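PDB 1X3L: hypothetical protein PH0495 from Pyrococcus horikoshii, which catalyses the ATP-dependent phosphorylation of D-glycerate to 2-phosphoglycerate, and can also draw phosphate from other nucleotides or pyrophosphate. Local coordinates for residues A[155-169]-A[222-234]. Sequence-based numbering, arbitrary orientation.
Sequences LLLKSGAKIHEINTV and RILELYDIWEKVP. With EDO (1,2-ethanediol), chain F.
Two donors grip E165 OE1: the hydroxyl of Y227, whose OH lies 2.6 Å from OE1 on its syn lone pair, and the amide of K162, whose N sits 3.2 Å from OE1 on the anti lone pair. K162 holds the N-cap position of helix 163-171, and a glutamate three residues on suits the place because its extended chain carries the carboxylate back to that amide as well as across to the tyrosine. The carboxylate stands nearly upright to the phenol ring, the planes 84° apart, and meets it at the edge. Above one face of the ring lies G160 O, 3.7 Å from CZ, while A161 packs its methyl close to CE1. A phenylalanine in place of Y227 would probably leave E165 OE1 with only the K162 amide of these two donors, and the carboxylate less firmly fixed.

Beside the ring, S159, just past helix 146-158, gives both its N-H and its OG to L155 O; chi1 62° brings OG to that oxygen in the carbonyl plane (2.8 Å). The rest is mostly apolar packing. Beta-branched I223 offers two contact points, CD1 to E165 CB (3.5 Å) and T168, CG2 to V169. L156 CD2 presses tightly on I229 CD1 and also touches L224, whereas L155 CD1 reaches K232 and V233. The axes of 163-169 and 222-226 cross at -124°. Helix 163-171 and the turn after helix 146-158 thus pack against the C-terminus of helix 217-226, closed by a Schellman motif with D228 at C-prime, in the DUF4147 region of a type-1 glycerate kinase.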
loop_
_atom_site.group_PDB
_atom_site.type_symbol
_atom_site.label_atom_id
_atom_site.label_comp_id
_atom_site.label_asym_id
_atom_site.label_seq_id
_atom_site.Cartn_x
_atom_site.Cartn_y
_atom_site.Cartn_z
ATOM N N LEU A 155 -15.958 16.715 -12.090
ATOM C CA LEU A 155 -17.349 16.466 -12.442
ATOM C C LEU A 155 -17.724 15.029 -12.095
ATOM O O LEU A 155 -18.890 14.723 -11.844
ATOM C CB LEU A 155 -17.571 16.725 -13.934
ATOM C CG LEU A 155 -17.359 18.170 -14.390
ATOM C CD1 LEU A 155 -17.491 18.255 -15.901
ATOM C CD2 LEU A 155 -18.373 19.080 -13.710
ATOM N N LEU A 156 -16.726 14.151 -12.082
ATOM C CA LEU A 156 -16.960 12.752 -11.754
ATOM C C LEU A 156 -17.304 12.635 -10.273
ATOM O O LEU A 156 -18.236 11.925 -9.894
ATOM C CB LEU A 156 -15.720 11.915 -12.080
ATOM C CG LEU A 156 -15.420 11.747 -13.571
ATOM C CD1 LEU A 156 -14.092 11.045 -13.756
ATOM C CD2 LEU A 156 -16.535 10.955 -14.227
ATOM N N LEU A 157 -16.549 13.346 -9.443
ATOM C CA LEU A 157 -16.773 13.338 -8.003
ATOM C C LEU A 157 -18.047 14.109 -7.663
ATOM O O LEU A 157 -18.917 13.606 -6.953
ATOM C CB LEU A 157 -15.579 13.970 -7.287
ATOM C CG LEU A 157 -14.233 13.279 -7.511
ATOM C CD1 LEU A 157 -13.118 14.139 -6.948
ATOM C CD2 LEU A 157 -14.241 11.906 -6.853
ATOM N N LYS A 158 -18.152 15.329 -8.179
ATOM C CA LYS A 158 -19.319 16.168 -7.934
ATOM C C LYS A 158 -20.639 15.440 -8.163
ATOM O O LYS A 158 -21.621 15.688 -7.464
ATOM C CB LYS A 158 -19.279 17.409 -8.830
ATOM C CG LYS A 158 -18.636 18.638 -8.205
ATOM C CD LYS A 158 -18.830 19.849 -9.109
ATOM C CE LYS A 158 -18.323 21.129 -8.462
ATOM N NZ LYS A 158 -18.548 22.311 -9.347
ATOM N N SER A 159 -20.667 14.546 -9.145
ATOM C CA SER A 159 -21.889 13.812 -9.458
ATOM C C SER A 159 -21.950 12.455 -8.770
ATOM O O SER A 159 -22.827 11.640 -9.063
ATOM C CB SER A 159 -22.010 13.623 -10.970
ATOM O OG SER A 159 -20.931 12.848 -11.462
ATOM N N GLY A 160 -21.020 12.217 -7.852
ATOM C CA GLY A 160 -20.996 10.952 -7.143
ATOM C C GLY A 160 -20.814 9.780 -8.084
ATOM O O GLY A 160 -21.785 9.162 -8.521
ATOM N N ALA A 161 -19.561 9.475 -8.401
ATOM C CA ALA A 161 -19.254 8.369 -9.298
ATOM C C ALA A 161 -18.419 7.323 -8.575
ATOM O O ALA A 161 -17.544 7.663 -7.777
ATOM C CB ALA A 161 -18.504 8.886 -10.513
ATOM N N LYS A 162 -18.690 6.051 -8.850
ATOM C CA LYS A 162 -17.941 4.976 -8.214
ATOM C C LYS A 162 -16.467 5.109 -8.589
ATOM O O LYS A 162 -16.135 5.504 -9.707
ATOM C CB LYS A 162 -18.497 3.615 -8.646
ATOM C CG LYS A 162 -19.945 3.388 -8.215
ATOM C CD LYS A 162 -20.394 1.953 -8.465
ATOM C CE LYS A 162 -21.847 1.743 -8.050
ATOM N NZ LYS A 162 -22.285 0.318 -8.189
ATOM N N ILE A 163 -15.586 4.785 -7.648
ATOM C CA ILE A 163 -14.146 4.902 -7.861
ATOM C C ILE A 163 -13.578 4.157 -9.074
ATOM O O ILE A 163 -12.656 4.647 -9.730
ATOM C CB ILE A 163 -13.372 4.471 -6.591
ATOM C CG1 ILE A 163 -11.866 4.431 -6.879
ATOM C CG2 ILE A 163 -13.888 3.129 -6.104
ATOM C CD1 ILE A 163 -11.029 4.041 -5.680
ATOM N N HIS A 164 -14.112 2.982 -9.382
ATOM C CA HIS A 164 -13.598 2.230 -10.521
ATOM C C HIS A 164 -14.088 2.822 -11.843
ATOM O O HIS A 164 -13.443 2.657 -12.881
ATOM C CB HIS A 164 -13.993 0.752 -10.413
ATOM C CG HIS A 164 -15.451 0.493 -10.617
ATOM N ND1 HIS A 164 -16.046 0.521 -11.861
ATOM C CD2 HIS A 164 -16.434 0.186 -9.737
ATOM C CE1 HIS A 164 -17.332 0.240 -11.738
ATOM N NE2 HIS A 164 -17.593 0.032 -10.460
ATOM N N GLU A 165 -15.225 3.512 -11.798
ATOM C CA GLU A 165 -15.787 4.140 -12.992
ATOM C C GLU A 165 -14.982 5.393 -13.309
ATOM O O GLU A 165 -14.882 5.801 -14.464
ATOM C CB GLU A 165 -17.256 4.518 -12.770
ATOM C CG GLU A 165 -18.171 3.338 -12.501
ATOM C CD GLU A 165 -19.620 3.749 -12.310
ATOM O OE1 GLU A 165 -19.892 4.586 -11.427
ATOM O OE2 GLU A 165 -20.490 3.232 -13.042
ATOM N N ILE A 166 -14.418 5.997 -12.268
ATOM C CA ILE A 166 -13.610 7.198 -12.413
ATOM C C ILE A 166 -12.251 6.806 -12.968
ATOM O O ILE A 166 -11.648 7.550 -13.742
ATOM C CB ILE A 166 -13.429 7.911 -11.051
ATOM C CG1 ILE A 166 -14.771 8.494 -10.599
ATOM C CG2 ILE A 166 -12.368 8.999 -11.155
ATOM C CD1 ILE A 166 -14.730 9.177 -9.245
ATOM N N ASN A 167 -11.779 5.629 -12.564
ATOM C CA ASN A 167 -10.500 5.104 -13.026
ATOM C C ASN A 167 -10.621 4.742 -14.502
ATOM O O ASN A 167 -9.671 4.881 -15.265
ATOM C CB ASN A 167 -10.120 3.849 -12.236
ATOM C CG ASN A 167 -9.873 4.134 -10.769
ATOM O OD1 ASN A 167 -9.983 5.277 -10.322
ATOM N ND2 ASN A 167 -9.540 3.095 -10.010
ATOM N N THR A 168 -11.798 4.268 -14.892
ATOM C CA THR A 168 -12.048 3.892 -16.278
ATOM C C THR A 168 -11.942 5.112 -17.181
ATOM O O THR A 168 -11.304 5.066 -18.236
ATOM C CB THR A 168 -13.444 3.278 -16.441
ATOM O OG1 THR A 168 -13.481 2.011 -15.773
ATOM C CG2 THR A 168 -13.782 3.088 -17.915
ATOM N N VAL A 169 -12.571 6.204 -16.760
ATOM C CA VAL A 169 -12.532 7.430 -17.533
ATOM C C VAL A 169 -11.115 7.992 -17.545
ATOM O O VAL A 169 -10.592 8.313 -18.607
ATOM C CB VAL A 169 -13.505 8.489 -16.966
ATOM C CG1 VAL A 169 -13.375 9.789 -17.746
ATOM C CG2 VAL A 169 -14.937 7.979 -17.053
ATOM N N ARG A 222 -20.193 5.673 -21.681
ATOM C CA ARG A 222 -21.396 5.259 -20.958
ATOM C C ARG A 222 -21.412 5.900 -19.579
ATOM O O ARG A 222 -22.435 6.422 -19.132
ATOM C CB ARG A 222 -21.422 3.740 -20.792
ATOM C CG ARG A 222 -21.647 2.962 -22.072
ATOM C CD ARG A 222 -21.306 1.493 -21.864
ATOM N NE ARG A 222 -21.671 0.663 -23.010
ATOM C CZ ARG A 222 -21.289 -0.601 -23.162
ATOM N NH1 ARG A 222 -20.525 -1.178 -22.243
ATOM N NH2 ARG A 222 -21.680 -1.292 -24.223
ATOM N N ILE A 223 -20.264 5.852 -18.911
ATOM C CA ILE A 223 -20.110 6.409 -17.574
ATOM C C ILE A 223 -20.358 7.912 -17.527
ATOM O O ILE A 223 -21.097 8.395 -16.668
ATOM C CB ILE A 223 -18.696 6.111 -17.018
ATOM C CG1 ILE A 223 -18.576 4.621 -16.684
ATOM C CG2 ILE A 223 -18.418 6.972 -15.794
ATOM C CD1 ILE A 223 -17.185 4.188 -16.269
ATOM N N LEU A 224 -19.737 8.654 -18.439
ATOM C CA LEU A 224 -19.915 10.101 -18.467
ATOM C C LEU A 224 -21.369 10.468 -18.728
ATOM O O LEU A 224 -21.883 11.432 -18.165
ATOM C CB LEU A 224 -19.014 10.733 -19.534
ATOM C CG LEU A 224 -17.514 10.711 -19.224
ATOM C CD1 LEU A 224 -16.745 11.382 -20.351
ATOM C CD2 LEU A 224 -17.253 11.428 -17.910
ATOM N N GLU A 225 -22.030 9.692 -19.580
ATOM C CA GLU A 225 -23.430 9.940 -19.900
ATOM C C GLU A 225 -24.321 9.545 -18.725
ATOM O O GLU A 225 -25.234 10.283 -18.350
ATOM C CB GLU A 225 -23.837 9.150 -21.150
ATOM C CG GLU A 225 -23.173 9.633 -22.435
ATOM C CD GLU A 225 -23.599 8.832 -23.654
ATOM O OE1 GLU A 225 -23.363 7.605 -23.674
ATOM O OE2 GLU A 225 -24.172 9.430 -24.590
ATOM N N LEU A 226 -24.047 8.380 -18.146
ATOM C CA LEU A 226 -24.818 7.879 -17.016
ATOM C C LEU A 226 -24.923 8.907 -15.894
ATOM O O LEU A 226 -25.928 8.966 -15.187
ATOM C CB LEU A 226 -24.181 6.601 -16.466
ATOM C CG LEU A 226 -24.878 6.003 -15.242
ATOM C CD1 LEU A 226 -26.289 5.574 -15.621
ATOM C CD2 LEU A 226 -24.079 4.821 -14.715
ATOM N N TYR A 227 -23.881 9.715 -15.734
ATOM C CA TYR A 227 -23.862 10.734 -14.693
ATOM C C TYR A 227 -24.100 12.128 -15.258
ATOM O O TYR A 227 -23.761 13.133 -14.633
ATOM C CB TYR A 227 -22.530 10.674 -13.947
ATOM C CG TYR A 227 -22.380 9.421 -13.111
ATOM C CD1 TYR A 227 -21.139 8.804 -12.956
ATOM C CD2 TYR A 227 -23.481 8.855 -12.467
ATOM C CE1 TYR A 227 -21.000 7.652 -12.182
ATOM C CE2 TYR A 227 -23.352 7.707 -11.690
ATOM C CZ TYR A 227 -22.111 7.112 -11.553
ATOM O OH TYR A 227 -21.980 5.981 -10.785
ATOM N N ASP A 228 -24.697 12.170 -16.445
ATOM C CA ASP A 228 -25.012 13.418 -17.133
ATOM C C ASP A 228 -23.921 14.483 -17.098
ATOM O O ASP A 228 -24.202 15.657 -16.852
ATOM C CB ASP A 228 -26.313 14.003 -16.580
ATOM C CG ASP A 228 -27.527 13.170 -16.946
ATOM O OD1 ASP A 228 -27.801 13.015 -18.158
ATOM O OD2 ASP A 228 -28.206 12.667 -16.026
ATOM N N ILE A 229 -22.681 14.076 -17.345
ATOM C CA ILE A 229 -21.570 15.020 -17.368
ATOM C C ILE A 229 -20.850 14.932 -18.708
ATOM O O ILE A 229 -19.860 15.626 -18.939
ATOM C CB ILE A 229 -20.555 14.750 -16.235
ATOM C CG1 ILE A 229 -20.101 13.292 -16.273
ATOM C CG2 ILE A 229 -21.173 15.102 -14.888
ATOM C CD1 ILE A 229 -19.038 12.967 -15.248
ATOM N N TRP A 230 -21.362 14.075 -19.588
ATOM C CA TRP A 230 -20.782 13.884 -20.913
ATOM C C TRP A 230 -20.702 15.206 -21.668
ATOM O O TRP A 230 -19.718 15.478 -22.357
ATOM C CB TRP A 230 -21.618 12.875 -21.711
ATOM C CG TRP A 230 -21.219 12.744 -23.157
ATOM C CD1 TRP A 230 -21.949 13.128 -24.245
ATOM C CD2 TRP A 230 -19.993 12.203 -23.667
ATOM N NE1 TRP A 230 -21.256 12.861 -25.402
ATOM C CE2 TRP A 230 -20.052 12.292 -25.077
ATOM C CE3 TRP A 230 -18.850 11.651 -23.072
ATOM C CZ2 TRP A 230 -19.009 11.851 -25.902
ATOM C CZ3 TRP A 230 -17.813 11.211 -23.894
ATOM C CH2 TRP A 230 -17.903 11.315 -25.294
ATOM N N GLU A 231 -21.737 16.027 -21.531
ATOM C CA GLU A 231 -21.772 17.322 -22.202
ATOM C C GLU A 231 -21.097 18.390 -21.347
ATOM O O GLU A 231 -20.757 19.466 -21.838
ATOM C CB GLU A 231 -23.220 17.737 -22.487
ATOM C CG GLU A 231 -23.979 16.802 -23.423
ATOM C CD GLU A 231 -23.435 16.813 -24.843
ATOM O OE1 GLU A 231 -23.940 16.031 -25.679
ATOM O OE2 GLU A 231 -22.508 17.601 -25.126
ATOM N N LYS A 232 -20.898 18.085 -20.069
ATOM C CA LYS A 232 -20.274 19.035 -19.156
ATOM C C LYS A 232 -18.749 19.012 -19.194
ATOM O O LYS A 232 -18.104 20.017 -18.899
ATOM C CB LYS A 232 -20.762 18.789 -17.726
ATOM C CG LYS A 232 -22.251 19.049 -17.519
ATOM C CD LYS A 232 -22.636 18.886 -16.049
ATOM C CE LYS A 232 -24.097 19.236 -15.796
ATOM N NZ LYS A 232 -25.040 18.302 -16.475
ATOM N N VAL A 233 -18.170 17.870 -19.555
ATOM C CA VAL A 233 -16.715 17.759 -19.626
ATOM C C VAL A 233 -16.206 18.578 -20.806
ATOM O O VAL A 233 -16.942 18.821 -21.759
ATOM C CB VAL A 233 -16.266 16.296 -19.820
ATOM C CG1 VAL A 233 -16.760 15.447 -18.664
ATOM C CG2 VAL A 233 -16.790 15.759 -21.145
ATOM N N PRO A 234 -14.938 19.016 -20.760
ATOM C CA PRO A 234 -14.401 19.804 -21.872
ATOM C C PRO A 234 -14.535 19.085 -23.214
ATOM O O PRO A 234 -14.611 17.855 -23.273
ATOM C CB PRO A 234 -12.944 20.033 -21.466
ATOM C CG PRO A 234 -12.641 18.857 -20.588
ATOM C CD PRO A 234 -13.892 18.740 -19.762
HETATM C C1 EDO F . -23.674 11.773 -27.887
HETATM O O1 EDO F . -23.418 10.401 -28.222
HETATM C C2 EDO F . -22.651 12.677 -28.573
HETATM O O2 EDO F . -22.909 14.047 -28.247
#